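Local coordinates for protein deoxyribose-phosphate aldolase (Toxoplasma gondii, PDB 4EIV) that belongs to the aldolases that fold as a TIM barrel, with eight parallel strands closed into a ring and wrapped by helices, at residues A[30-35]-A[274-279]; A[58-63]-A[84-89]; A[119-124]-A[153-158]; A[192-197]-A[247-252]. All coordinates share one frame; numbering follows the deposited sequence.

Interaction 1. Residues A[30-35]-A[274-279]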
loop_
_atom_site.group_PDB
_atom_site.type_symbol
_atom_site.label_atom_id
_atom_site.label_comp_id
_atom_site.label_asym_id
_atom_site.label_seq_id
_atom_site.Cartn_x
_atom_site.Cartn_y
_atom_site.Cartn_z
ATOM N N PHE A 30 5.669 -8.308 -7.234
ATOM C CA PHE A 30 6.621 -9.164 -7.933
ATOM C C PHE A 30 6.311 -9.512 -9.358
ATOM O O PHE A 30 5.170 -9.818 -9.708
ATOM C CB PHE A 30 6.842 -10.465 -7.108
ATOM C CG PHE A 30 8.215 -11.085 -7.249
ATOM C CD1 PHE A 30 9.274 -10.588 -6.518
ATOM C CD2 PHE A 30 8.451 -12.152 -8.091
ATOM C CE1 PHE A 30 10.512 -11.142 -6.623
ATOM C CE2 PHE A 30 9.718 -12.711 -8.197
ATOM C CZ PHE A 30 10.739 -12.189 -7.471
ATOM N N GLU A 31 7.370 -9.475 -10.169
ATOM C CA GLU A 31 7.324 -9.909 -11.564
ATOM C C GLU A 31 8.476 -10.899 -11.732
ATOM O O GLU A 31 9.641 -10.524 -11.689
ATOM C CB GLU A 31 7.442 -8.707 -12.503
ATOM C CG GLU A 31 6.226 -7.798 -12.453
ATOM C CD GLU A 31 6.340 -6.552 -13.276
ATOM O OE1 GLU A 31 7.456 -6.085 -13.519
ATOM O OE2 GLU A 31 5.286 -6.024 -13.692
ATOM N N VAL A 32 8.135 -12.170 -11.913
ATOM C CA VAL A 32 9.144 -13.215 -11.995
ATOM C C VAL A 32 9.685 -13.359 -13.420
ATOM O O VAL A 32 8.933 -13.272 -14.379
ATOM C CB VAL A 32 8.577 -14.568 -11.477
ATOM C CG1 VAL A 32 7.465 -15.117 -12.375
ATOM C CG2 VAL A 32 9.697 -15.590 -11.245
ATOM N N ALA A 33 10.989 -13.562 -13.527
ATOM C CA ALA A 33 11.658 -13.718 -14.800
ATOM C C ALA A 33 11.693 -15.164 -15.291
ATOM O O ALA A 33 11.987 -16.075 -14.529
ATOM C CB ALA A 33 13.097 -13.195 -14.686
ATOM N N ALA A 34 11.422 -15.352 -16.578
ATOM C CA ALA A 34 11.635 -16.624 -17.281
ATOM C C ALA A 34 12.098 -16.199 -18.687
ATOM O O ALA A 34 11.377 -16.363 -19.668
ATOM C CB ALA A 34 10.362 -17.472 -17.317
ATOM N N LEU A 35 13.315 -15.646 -18.736
ATOM C CA LEU A 35 13.862 -14.920 -19.890
ATOM C C LEU A 35 15.042 -15.514 -20.609
ATOM O O LEU A 35 15.495 -14.923 -21.591
ATOM C CB LEU A 35 14.326 -13.516 -19.413
ATOM C CG LEU A 35 13.220 -12.568 -18.967
ATOM C CD1 LEU A 35 13.767 -11.382 -18.174
ATOM C CD2 LEU A 35 12.411 -12.117 -20.185
ATOM N N ASN A 274 13.690 -18.725 -7.765
ATOM C CA ASN A 274 14.043 -19.098 -6.395
ATOM C C ASN A 274 13.581 -18.037 -5.380
ATOM O O ASN A 274 13.049 -18.390 -4.320
ATOM C CB ASN A 274 15.531 -19.416 -6.263
ATOM C CG ASN A 274 15.919 -20.703 -6.978
ATOM O OD1 ASN A 274 15.103 -21.620 -7.132
ATOM N ND2 ASN A 274 17.178 -20.787 -7.397
ATOM N N LEU A 275 13.705 -16.755 -5.734
ATOM C CA LEU A 275 13.221 -15.694 -4.838
ATOM C C LEU A 275 11.700 -15.779 -4.696
ATOM O O LEU A 275 11.165 -15.656 -3.599
ATOM C CB LEU A 275 13.688 -14.309 -5.290
ATOM C CG LEU A 275 13.166 -13.082 -4.520
ATOM C CD1 LEU A 275 13.500 -13.174 -3.023
ATOM C CD2 LEU A 275 13.801 -11.839 -5.104
ATOM N N LEU A 276 10.997 -15.954 -5.811
ATOM C CA LEU A 276 9.546 -16.117 -5.770
ATOM C C LEU A 276 9.143 -17.240 -4.819
ATOM O O LEU A 276 8.243 -17.077 -3.986
ATOM C CB LEU A 276 8.989 -16.380 -7.174
ATOM C CG LEU A 276 7.503 -16.728 -7.238
ATOM C CD1 LEU A 276 6.653 -15.630 -6.560
ATOM C CD2 LEU A 276 7.078 -16.999 -8.672
ATOM N N LYS A 277 9.817 -18.384 -4.922
ATOM C CA LYS A 277 9.517 -19.498 -4.039
ATOM C C LYS A 277 9.830 -19.179 -2.568
ATOM O O LYS A 277 9.068 -19.559 -1.702
ATOM C CB LYS A 277 10.214 -20.776 -4.511
ATOM C CG LYS A 277 9.602 -21.327 -5.828
ATOM C CD LYS A 277 10.235 -22.621 -6.340
ATOM C CE LYS A 277 11.609 -22.384 -6.946
ATOM N NZ LYS A 277 12.159 -23.638 -7.524
ATOM N N GLU A 278 10.906 -18.441 -2.304
ATOM C CA GLU A 278 11.228 -18.031 -0.940
ATOM C C GLU A 278 10.100 -17.158 -0.382
ATOM O O GLU A 278 9.648 -17.338 0.748
ATOM C CB GLU A 278 12.549 -17.250 -0.883
ATOM C CG GLU A 278 12.936 -16.879 0.566
ATOM C CD GLU A 278 14.188 -16.023 0.697
ATOM O OE1 GLU A 278 14.714 -15.522 -0.310
ATOM O OE2 GLU A 278 14.664 -15.886 1.840
ATOM N N LEU A 279 9.611 -16.238 -1.201
ATOM C CA LEU A 279 8.554 -15.337 -0.762
ATOM C C LEU A 279 7.278 -16.111 -0.467
ATOM O O LEU A 279 6.660 -15.930 0.588
ATOM C CB LEU A 279 8.259 -14.282 -1.826
ATOM C CG LEU A 279 9.385 -13.301 -2.169
ATOM C CD1 LEU A 279 8.948 -12.387 -3.312
ATOM C CD2 LEU A 279 9.816 -12.483 -0.962
#

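Interaction 2. Residues A[58-63]-A[84-89]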
loop_
_atom_site.group_PDB
_atom_site.type_symbol
_atom_site.label_atom_id
_atom_site.label_comp_id
_atom_site.label_asym_id
_atom_site.label_seq_id
_atom_site.Cartn_x
_atom_site.Cartn_y
_atom_site.Cartn_z
ATOM N N VAL A 58 2.267 -10.000 -9.546
ATOM C CA VAL A 58 1.816 -9.114 -10.621
ATOM C C VAL A 58 1.890 -9.786 -12.003
ATOM O O VAL A 58 0.965 -9.708 -12.789
ATOM C CB VAL A 58 2.644 -7.796 -10.667
ATOM C CG1 VAL A 58 2.120 -6.881 -11.753
ATOM C CG2 VAL A 58 2.612 -7.085 -9.295
ATOM N N GLY A 59 3.017 -10.404 -12.307
ATOM C CA GLY A 59 3.213 -10.971 -13.620
ATOM C C GLY A 59 4.482 -11.754 -13.811
ATOM O O GLY A 59 5.243 -12.022 -12.863
ATOM N N VAL A 60 4.651 -12.191 -15.060
ATOM C CA VAL A 60 5.801 -12.956 -15.501
ATOM C C VAL A 60 6.396 -12.239 -16.702
ATOM O O VAL A 60 5.656 -11.713 -17.543
ATOM C CB VAL A 60 5.415 -14.427 -15.858
ATOM C CG1 VAL A 60 4.361 -14.483 -16.974
ATOM C CG2 VAL A 60 6.652 -15.256 -16.194
ATOM N N SER A 61 7.725 -12.200 -16.748
ATOM C CA SER A 61 8.474 -11.646 -17.856
ATOM C C SER A 61 9.017 -12.768 -18.718
ATOM O O SER A 61 9.773 -13.607 -18.241
ATOM C CB SER A 61 9.651 -10.783 -17.385
ATOM O OG SER A 61 9.218 -9.653 -16.641
ATOM N N VAL A 62 8.636 -12.771 -19.986
ATOM C CA VAL A 62 9.143 -13.759 -20.939
ATOM C C VAL A 62 9.519 -13.092 -22.244
ATOM O O VAL A 62 9.116 -11.969 -22.516
ATOM C CB VAL A 62 8.074 -14.858 -21.263
ATOM C CG1 VAL A 62 7.802 -15.736 -20.039
ATOM C CG2 VAL A 62 6.807 -14.217 -21.782
ATOM N N ARG A 63 10.265 -13.811 -23.082
ATOM C CA ARG A 63 10.511 -13.339 -24.444
ATOM C C ARG A 63 9.190 -13.472 -25.227
ATOM O O ARG A 63 8.306 -14.268 -24.851
ATOM C CB ARG A 63 11.583 -14.162 -25.160
ATOM C CG ARG A 63 12.901 -14.255 -24.470
ATOM C CD ARG A 63 13.617 -12.912 -24.257
ATOM N NE ARG A 63 14.944 -13.309 -23.841
ATOM C CZ ARG A 63 15.947 -13.619 -24.676
ATOM N NH1 ARG A 63 15.856 -13.360 -25.974
ATOM N NH2 ARG A 63 17.065 -14.128 -24.193
ATOM N N ILE A 84 -2.432 -13.451 -13.902
ATOM C CA ILE A 84 -1.170 -12.712 -13.808
ATOM C C ILE A 84 -0.960 -12.039 -15.154
ATOM O O ILE A 84 -1.493 -12.486 -16.170
ATOM C CB ILE A 84 0.055 -13.582 -13.460
ATOM C CG1 ILE A 84 0.316 -14.664 -14.521
ATOM C CG2 ILE A 84 -0.107 -14.184 -12.065
ATOM C CD1 ILE A 84 1.618 -15.455 -14.293
ATOM N N LYS A 85 -0.219 -10.943 -15.144
ATOM C CA LYS A 85 0.118 -10.242 -16.369
ATOM C C LYS A 85 1.288 -10.933 -17.047
ATOM O O LYS A 85 2.114 -11.574 -16.388
ATOM C CB LYS A 85 0.539 -8.814 -16.073
ATOM C CG LYS A 85 -0.553 -7.870 -15.685
ATOM C CD LYS A 85 0.084 -6.536 -15.365
ATOM C CE LYS A 85 -0.874 -5.376 -15.368
ATOM N NZ LYS A 85 -0.120 -4.140 -15.008
ATOM N N VAL A 86 1.334 -10.816 -18.369
ATOM C CA VAL A 86 2.444 -11.302 -19.172
ATOM C C VAL A 86 3.170 -10.047 -19.699
ATOM O O VAL A 86 2.585 -9.221 -20.405
ATOM C CB VAL A 86 2.003 -12.233 -20.315
ATOM C CG1 VAL A 86 3.175 -12.581 -21.199
ATOM C CG2 VAL A 86 1.352 -13.502 -19.750
ATOM N N CYS A 87 4.431 -9.891 -19.319
ATOM C CA CYS A 87 5.232 -8.772 -19.800
ATOM C C CYS A 87 6.271 -9.327 -20.768
ATOM O O CYS A 87 7.080 -10.184 -20.405
ATOM C CB CYS A 87 5.887 -8.024 -18.657
ATOM S SG CYS A 87 6.838 -6.613 -19.234
ATOM N N ALA A 88 6.208 -8.855 -22.006
ATOM C CA ALA A 88 7.079 -9.334 -23.077
ATOM C C ALA A 88 8.360 -8.495 -23.142
ATOM O O ALA A 88 8.285 -7.262 -23.291
ATOM C CB ALA A 88 6.363 -9.259 -24.412
ATOM N N ALA A 89 9.504 -9.180 -23.073
ATOM C CA ALA A 89 10.822 -8.546 -23.089
ATOM C C ALA A 89 11.291 -8.376 -24.534
ATOM O O ALA A 89 11.558 -9.352 -25.231
ATOM C CB ALA A 89 11.787 -9.412 -22.269
#

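Interaction 3. Residues A[119-124]-A[153-158]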
loop_
_atom_site.group_PDB
_atom_site.type_symbol
_atom_site.label_atom_id
_atom_site.label_comp_id
_atom_site.label_asym_id
_atom_site.label_seq_id
_atom_site.Cartn_x
_atom_site.Cartn_y
_atom_site.Cartn_z
ATOM N N CYS A 119 11.373 -3.043 -22.561
ATOM C CA CYS A 119 12.290 -2.780 -23.661
ATOM C C CYS A 119 13.710 -2.454 -23.179
ATOM O O CYS A 119 13.921 -1.445 -22.516
ATOM C CB CYS A 119 11.720 -1.622 -24.477
ATOM S SG CYS A 119 12.728 -1.166 -25.912
ATOM N N LEU A 120 14.674 -3.262 -23.586
ATOM C CA LEU A 120 16.067 -3.006 -23.255
ATOM C C LEU A 120 16.621 -1.961 -24.218
ATOM O O LEU A 120 16.330 -1.998 -25.401
ATOM C CB LEU A 120 16.868 -4.305 -23.320
ATOM C CG LEU A 120 18.353 -4.320 -22.958
ATOM C CD1 LEU A 120 18.576 -3.816 -21.516
ATOM C CD2 LEU A 120 18.951 -5.700 -23.135
ATOM N N ILE A 121 17.397 -1.028 -23.687
ATOM C CA ILE A 121 18.070 -0.033 -24.494
ATOM C C ILE A 121 19.402 -0.554 -25.046
ATOM O O ILE A 121 19.961 -1.534 -24.543
ATOM C CB ILE A 121 18.319 1.292 -23.695
ATOM C CG1 ILE A 121 19.292 1.086 -22.530
ATOM C CG2 ILE A 121 17.000 1.884 -23.216
ATOM C CD1 ILE A 121 19.840 2.406 -21.929
ATOM N N ASP A 122 19.963 0.178 -26.011
ATOM C CA ASP A 122 21.304 -0.118 -26.528
ATOM C C ASP A 122 22.253 0.592 -25.564
ATOM O O ASP A 122 22.804 1.659 -25.831
ATOM C CB ASP A 122 21.446 0.392 -27.973
ATOM C CG ASP A 122 22.659 -0.199 -28.696
ATOM O OD1 ASP A 122 23.527 -0.847 -28.047
ATOM O OD2 ASP A 122 22.738 -0.018 -29.939
ATOM N N TRP A 123 22.478 -0.044 -24.420
ATOM C CA TRP A 123 23.236 0.570 -23.331
ATOM C C TRP A 123 24.704 0.785 -23.708
ATOM O O TRP A 123 25.346 1.710 -23.223
ATOM C CB TRP A 123 23.120 -0.281 -22.050
ATOM C CG TRP A 123 23.467 -1.721 -22.258
ATOM C CD1 TRP A 123 22.605 -2.773 -22.582
ATOM C CD2 TRP A 123 24.753 -2.289 -22.140
ATOM N NE1 TRP A 123 23.301 -3.920 -22.687
ATOM C CE2 TRP A 123 24.625 -3.670 -22.410
ATOM C CE3 TRP A 123 26.008 -1.767 -21.863
ATOM C CZ2 TRP A 123 25.707 -4.525 -22.398
ATOM C CZ3 TRP A 123 27.095 -2.628 -21.821
ATOM C CH2 TRP A 123 26.937 -3.985 -22.105
ATOM N N ARG A 124 25.210 -0.036 -24.623
ATOM C CA ARG A 124 26.608 0.108 -25.034
ATOM C C ARG A 124 26.879 1.462 -25.663
ATOM O O ARG A 124 27.987 2.017 -25.555
ATOM C CB ARG A 124 26.986 -1.008 -26.010
ATOM C CG ARG A 124 27.141 -2.357 -25.363
ATOM C CD ARG A 124 27.477 -3.422 -26.404
ATOM N NE ARG A 124 27.647 -4.722 -25.799
ATOM C CZ ARG A 124 26.672 -5.571 -25.502
ATOM N NH1 ARG A 124 25.409 -5.276 -25.793
ATOM N NH2 ARG A 124 26.983 -6.730 -24.931
ATOM N N LEU A 153 4.777 0.539 -20.924
ATOM C CA LEU A 153 6.120 0.335 -21.483
ATOM C C LEU A 153 7.160 0.589 -20.392
ATOM O O LEU A 153 7.296 1.731 -19.899
ATOM C CB LEU A 153 6.418 1.280 -22.651
ATOM C CG LEU A 153 7.822 1.208 -23.270
ATOM C CD1 LEU A 153 8.144 -0.170 -23.759
ATOM C CD2 LEU A 153 7.949 2.245 -24.391
ATOM N N LYS A 154 7.855 -0.460 -19.977
ATOM C CA LYS A 154 8.972 -0.348 -19.067
ATOM C C LYS A 154 10.243 -0.275 -19.911
ATOM O O LYS A 154 10.367 -1.008 -20.903
ATOM C CB LYS A 154 9.063 -1.544 -18.157
ATOM C CG LYS A 154 7.779 -1.923 -17.419
ATOM C CD LYS A 154 8.175 -2.638 -16.157
ATOM C CE LYS A 154 7.043 -3.212 -15.330
ATOM N NZ LYS A 154 6.474 -4.446 -15.961
ATOM N N VAL A 155 11.148 0.638 -19.573
ATOM C CA VAL A 155 12.426 0.745 -20.281
ATOM C C VAL A 155 13.529 0.267 -19.326
ATOM O O VAL A 155 13.679 0.779 -18.208
ATOM C CB VAL A 155 12.667 2.155 -20.788
ATOM C CG1 VAL A 155 13.981 2.266 -21.534
ATOM C CG2 VAL A 155 11.535 2.563 -21.718
ATOM N N VAL A 156 14.290 -0.723 -19.785
ATOM C CA VAL A 156 15.324 -1.386 -19.026
ATOM C C VAL A 156 16.618 -0.655 -19.343
ATOM O O VAL A 156 17.095 -0.664 -20.481
ATOM C CB VAL A 156 15.364 -2.880 -19.375
ATOM C CG1 VAL A 156 16.290 -3.577 -18.497
ATOM C CG2 VAL A 156 13.990 -3.514 -19.309
ATOM N N LEU A 157 17.237 -0.088 -18.306
ATOM C CA LEU A 157 18.367 0.813 -18.486
ATOM C C LEU A 157 19.751 0.166 -18.501
ATOM O O LEU A 157 20.727 0.818 -18.905
ATOM C CB LEU A 157 18.341 1.872 -17.376
ATOM C CG LEU A 157 17.108 2.760 -17.308
ATOM C CD1 LEU A 157 17.238 3.734 -16.114
ATOM C CD2 LEU A 157 16.862 3.519 -18.605
ATOM N N SER A 158 19.835 -1.098 -18.130
ATOM C CA SER A 158 21.114 -1.790 -18.044
ATOM C C SER A 158 20.942 -3.236 -18.424
ATOM O O SER A 158 19.924 -3.854 -18.102
ATOM C CB SER A 158 21.683 -1.675 -16.620
ATOM O OG SER A 158 22.885 -2.413 -16.446
#

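Interaction 4. Residues A[192-197]-A[247-252]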
loop_
_atom_site.group_PDB
_atom_site.type_symbol
_atom_site.label_atom_id
_atom_site.label_comp_id
_atom_site.label_asym_id
_atom_site.label_seq_id
_atom_site.Cartn_x
_atom_site.Cartn_y
_atom_site.Cartn_z
ATOM N N THR A 192 25.037 -7.923 -13.414
ATOM C CA THR A 192 24.754 -7.049 -12.278
ATOM C C THR A 192 23.291 -6.585 -12.372
ATOM O O THR A 192 22.633 -6.619 -13.421
ATOM C CB THR A 192 25.737 -5.868 -12.181
ATOM O OG1 THR A 192 25.565 -5.015 -13.308
ATOM C CG2 THR A 192 27.196 -6.367 -12.106
ATOM N N HIS A 193 22.785 -6.135 -11.241
ATOM C CA HIS A 193 21.377 -5.825 -11.073
ATOM C C HIS A 193 21.241 -4.560 -10.260
ATOM O O HIS A 193 22.201 -3.801 -10.109
ATOM C CB HIS A 193 20.717 -7.022 -10.383
ATOM C CG HIS A 193 20.953 -8.304 -11.113
ATOM N ND1 HIS A 193 20.202 -8.676 -12.205
ATOM C CD2 HIS A 193 21.889 -9.269 -10.948
ATOM C CE1 HIS A 193 20.652 -9.827 -12.672
ATOM N NE2 HIS A 193 21.677 -10.211 -11.929
ATOM N N ALA A 194 20.063 -4.313 -9.710
ATOM C CA ALA A 194 19.856 -3.106 -8.943
ATOM C C ALA A 194 20.791 -3.023 -7.764
ATOM O O ALA A 194 21.084 -4.022 -7.103
ATOM C CB ALA A 194 18.411 -3.025 -8.424
ATOM N N THR A 195 21.240 -1.802 -7.488
ATOM C CA THR A 195 21.974 -1.524 -6.250
ATOM C C THR A 195 21.350 -0.285 -5.616
ATOM O O THR A 195 20.592 0.451 -6.259
ATOM C CB THR A 195 23.446 -1.223 -6.474
ATOM O OG1 THR A 195 23.558 -0.095 -7.337
ATOM C CG2 THR A 195 24.206 -2.434 -7.058
ATOM N N MET A 196 21.657 -0.072 -4.347
ATOM C CA MET A 196 21.212 1.135 -3.663
ATOM C C MET A 196 21.619 2.366 -4.496
ATOM O O MET A 196 20.840 3.299 -4.701
ATOM C CB MET A 196 21.830 1.143 -2.267
ATOM C CG MET A 196 21.477 2.305 -1.395
ATOM S SD MET A 196 22.226 2.061 0.226
ATOM C CE MET A 196 21.842 3.659 0.958
ATOM N N PHE A 197 22.840 2.341 -5.013
ATOM C CA PHE A 197 23.377 3.436 -5.823
ATOM C C PHE A 197 22.535 3.691 -7.052
ATOM O O PHE A 197 22.133 4.821 -7.285
ATOM C CB PHE A 197 24.843 3.110 -6.197
ATOM C CG PHE A 197 25.469 4.077 -7.161
ATOM C CD1 PHE A 197 25.877 5.321 -6.751
ATOM C CD2 PHE A 197 25.645 3.723 -8.483
ATOM C CE1 PHE A 197 26.463 6.215 -7.649
ATOM C CE2 PHE A 197 26.240 4.597 -9.380
ATOM C CZ PHE A 197 26.630 5.841 -8.961
ATOM N N ALA A 247 14.278 -6.694 0.795
ATOM C CA ALA A 247 13.645 -5.853 1.827
ATOM C C ALA A 247 14.337 -4.488 2.008
ATOM O O ALA A 247 13.678 -3.468 2.295
ATOM C CB ALA A 247 13.588 -6.584 3.186
ATOM N N ASP A 248 15.654 -4.458 1.845
ATOM C CA ASP A 248 16.398 -3.209 1.956
ATOM C C ASP A 248 15.846 -2.188 0.947
ATOM O O ASP A 248 15.728 -0.994 1.240
ATOM C CB ASP A 248 17.901 -3.435 1.725
ATOM C CG ASP A 248 18.611 -4.046 2.918
ATOM O OD1 ASP A 248 19.399 -4.988 2.725
ATOM O OD2 ASP A 248 18.413 -3.569 4.053
ATOM N N PHE A 249 15.502 -2.657 -0.243
ATOM C CA PHE A 249 14.955 -1.762 -1.251
ATOM C C PHE A 249 13.613 -1.140 -0.856
ATOM O O PHE A 249 13.324 -0.017 -1.254
ATOM C CB PHE A 249 14.882 -2.445 -2.623
ATOM C CG PHE A 249 16.229 -2.686 -3.257
ATOM C CD1 PHE A 249 17.022 -1.615 -3.657
ATOM C CD2 PHE A 249 16.693 -3.972 -3.494
ATOM C CE1 PHE A 249 18.243 -1.819 -4.255
ATOM C CE2 PHE A 249 17.916 -4.189 -4.110
ATOM C CZ PHE A 249 18.711 -3.119 -4.477
ATOM N N LEU A 250 12.761 -1.872 -0.119
ATOM C CA LEU A 250 11.492 -1.284 0.333
ATOM C C LEU A 250 11.747 -0.082 1.225
ATOM O O LEU A 250 11.081 0.934 1.097
ATOM C CB LEU A 250 10.646 -2.301 1.094
ATOM C CG LEU A 250 10.120 -3.486 0.286
ATOM C CD1 LEU A 250 9.460 -4.529 1.205
ATOM C CD2 LEU A 250 9.156 -3.009 -0.763
ATOM N N MET A 251 12.677 -0.222 2.166
ATOM C CA MET A 251 13.021 0.881 3.054
ATOM C C MET A 251 13.631 2.049 2.306
ATOM O O MET A 251 13.311 3.214 2.594
ATOM C CB MET A 251 13.963 0.409 4.160
ATOM C CG MET A 251 13.308 -0.577 5.104
ATOM S SD MET A 251 11.871 0.077 5.988
ATOM C CE MET A 251 12.644 1.035 7.299
ATOM N N GLN A 252 14.510 1.758 1.345
ATOM C CA GLN A 252 15.086 2.810 0.511
ATOM C C GLN A 252 13.995 3.575 -0.247
ATOM O O GLN A 252 14.006 4.797 -0.277
ATOM C CB GLN A 252 16.094 2.230 -0.488
ATOM C CG GLN A 252 16.714 3.286 -1.384
ATOM C CD GLN A 252 17.777 2.772 -2.334
ATOM O OE1 GLN A 252 17.921 1.573 -2.540
ATOM N NE2 GLN A 252 18.538 3.695 -2.917
#

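Interaction 1. Residues A[30-35]-A[274-279]
F30 sets its ring among three leucines of helix 273-284, and each meets a different part of it. L275 comes to the edge of the ring near its plane, with CD2 3.7 Å from F30 CE1. L279 approaches obliquely, placing CD1 3.7 Å from F30 CD1. On the same side of the ring plane, L276 CB stands 3.9 Å from F30 CE2, also obliquely. E31, next along, turns from the helix into the barrel, where its carboxylate forms salt bridges with K154, K235 and R268. V32 then brings the strand back to the helix side. Its CG2, anti to the backbone N, lies 3.9 Å from L276 CD2, and the two side chains cross at about a right angle. L276 serves both strand residues, F30 through CB and V32 through CD2. The strand and helix axes pass 9.0 Å apart, their directions differing by 142°. Helix 17-27 touches L276 and L279, while helix 41-52 covers V32 and L276. No hydrogen bond joins the two segments and every touching residue is buried, which implies that the last helix is held against the first barrel strand by apolar packing, with E31 and its salt bridges on the other side.

Interaction 2. Residues A[58-63]-A[84-89]
V60 O accepts the shortest bond between the two strands, from C87 N at 2.8 Å, almost straight at the hydrogen (177°). On both sides of it, K85 N donates to V58 O, V60 N to K85 O, V62 N to C87 O and A89 N to V62 O, giving the alternating bonds of a parallel pair. The CA atoms come nearest at G59 and K85, 4.2 Å apart, with G59 CA 3.0 Å from K85 O. S61 CA adds a C-H...O contact with C87 O at 3.3 Å. On the face carrying V60, V62 and V86 the branches touch. V60 CG1 sits between its own backbone N and carbonyl carbon (chi1 59°), where it meets I84 CD1 at 4.0 Å and V86 CG2 at 4.2 Å. V62 CG2 reaches V86 CG1 obliquely at 4.0 Å. The other face bears S61 and C87, and there S61 OG is hydrogen-bonded to E118. K85 runs alongside V58, CB and CG against V58 O and CD near V58 CG1, before its NZ pairs with E116. The connecting helix 67-74 covers the valine face through I70, while strands 30-34 and 116-120 flank the pair in the barrel wall.

Interaction 3. Residues A[119-124]-A[153-158]
I121 CG2 presses on V155 CG1 at 3.5 Å, tighter than usual for two carbons, with the side chains crossing at about a right angle. I121 CG1 stands between its backbone N and carbonyl carbon (chi1 65°), and CD1 beyond it comes 3.5 Å from L157 O. L120 CD1 touches V156 CG1 at 3.8 Å, and C119 CB rests 3.9 Å from L153 CD1. Backbone bonds fix the pairing behind these contacts. C119 N donates to K154 O at 2.8 Å, and V156 N reaches C119 O at 2.8 Å from well above the carbonyl plane (41°). I121 N closes the series on V156 O with a longer bond of 3.2 Å. Past that point the chains part, and D122 centres an inverse gamma turn that leads to W123, whose CB still approaches L157 O. Further out, helix 130-148 backs I121 and V155 with I137 and V141, and helix 165-178 adds A171 and A175. K154 points instead into the barrel, where NZ forms salt bridges with E116, E118 and E31. Strands 116-120 and 152-156, parallel neighbours joined through helices 124-128 and 130-148, form a beta-alpha-beta crossover, the repeating unit of a TIM barrel.

Interaction 4. Residues A[192-197]-A[247-252]
F249 points its ring edge-on at the backbone leading into helix 196-210, while Q252, one helical turn later, aims its carboxamide at the first residue of that helix. The F249 ring does not lie flat on anything in this segment: T195 C is met in the ring plane by CE1, 3.7 Å away, and A194 O stands near the same plane, 3.7 Å from CZ. A194 CB adds an apolar touch to F249 CZ at 4.0 Å.

Q252 is extended, with CG anti to its backbone N, and this straight chain carries the carboxamide across to helix 196-210. Its NE2 donates to M196 O at 2.9 Å in a nearly straight bond (167°), and the acceptor lies close to the carboxamide plane. The donor approaches at a marked bend from the carbonyl direction (120° at the oxygen). The side chain of M196 crosses Q252 obliquely, with CG 3.6 Å from NE2, and Q252 OE1 comes 3.5 Å from M196 CA. NE2 is also hydrogen-bonded to E256, so two acceptors share this amide and should help to fix its rotation.

T195 occupies the N-cap of helix 196-210, its OG1 accepting a hydrogen bond from T198 N. V199 of that helix packs on both F249 and Q252, I236 of strand 233-237 touches F249 and A194, and A247, D248, L250 and M251 of helix 243-257 pack on I17, F21 and W286 of the second subunit.

In the fold
Interactions 1, 2 and 3 are buried and all reach the one parallel barrel sheet, whereas interaction 4 lies at the surface, between a helix start and a neighbouring helix. Interactions 2 and 3 pair strands through backbone hydrogen bonds, with apolar contacts on the helix-covered face in 2 and on both faces in 3; interaction 1 joins strand to helix by side chains alone, and interaction 4 relies on one carboxamide bond and a ring edge. Interactions 1 and 2 hold adjacent strands, with V32 O probably hydrogen-bonded to S61 N. Inside the barrel, E31 OE2 and K154 NZ form a 3.0 Å salt bridge between interactions 1 and 3, whose centres are about 20 Å apart.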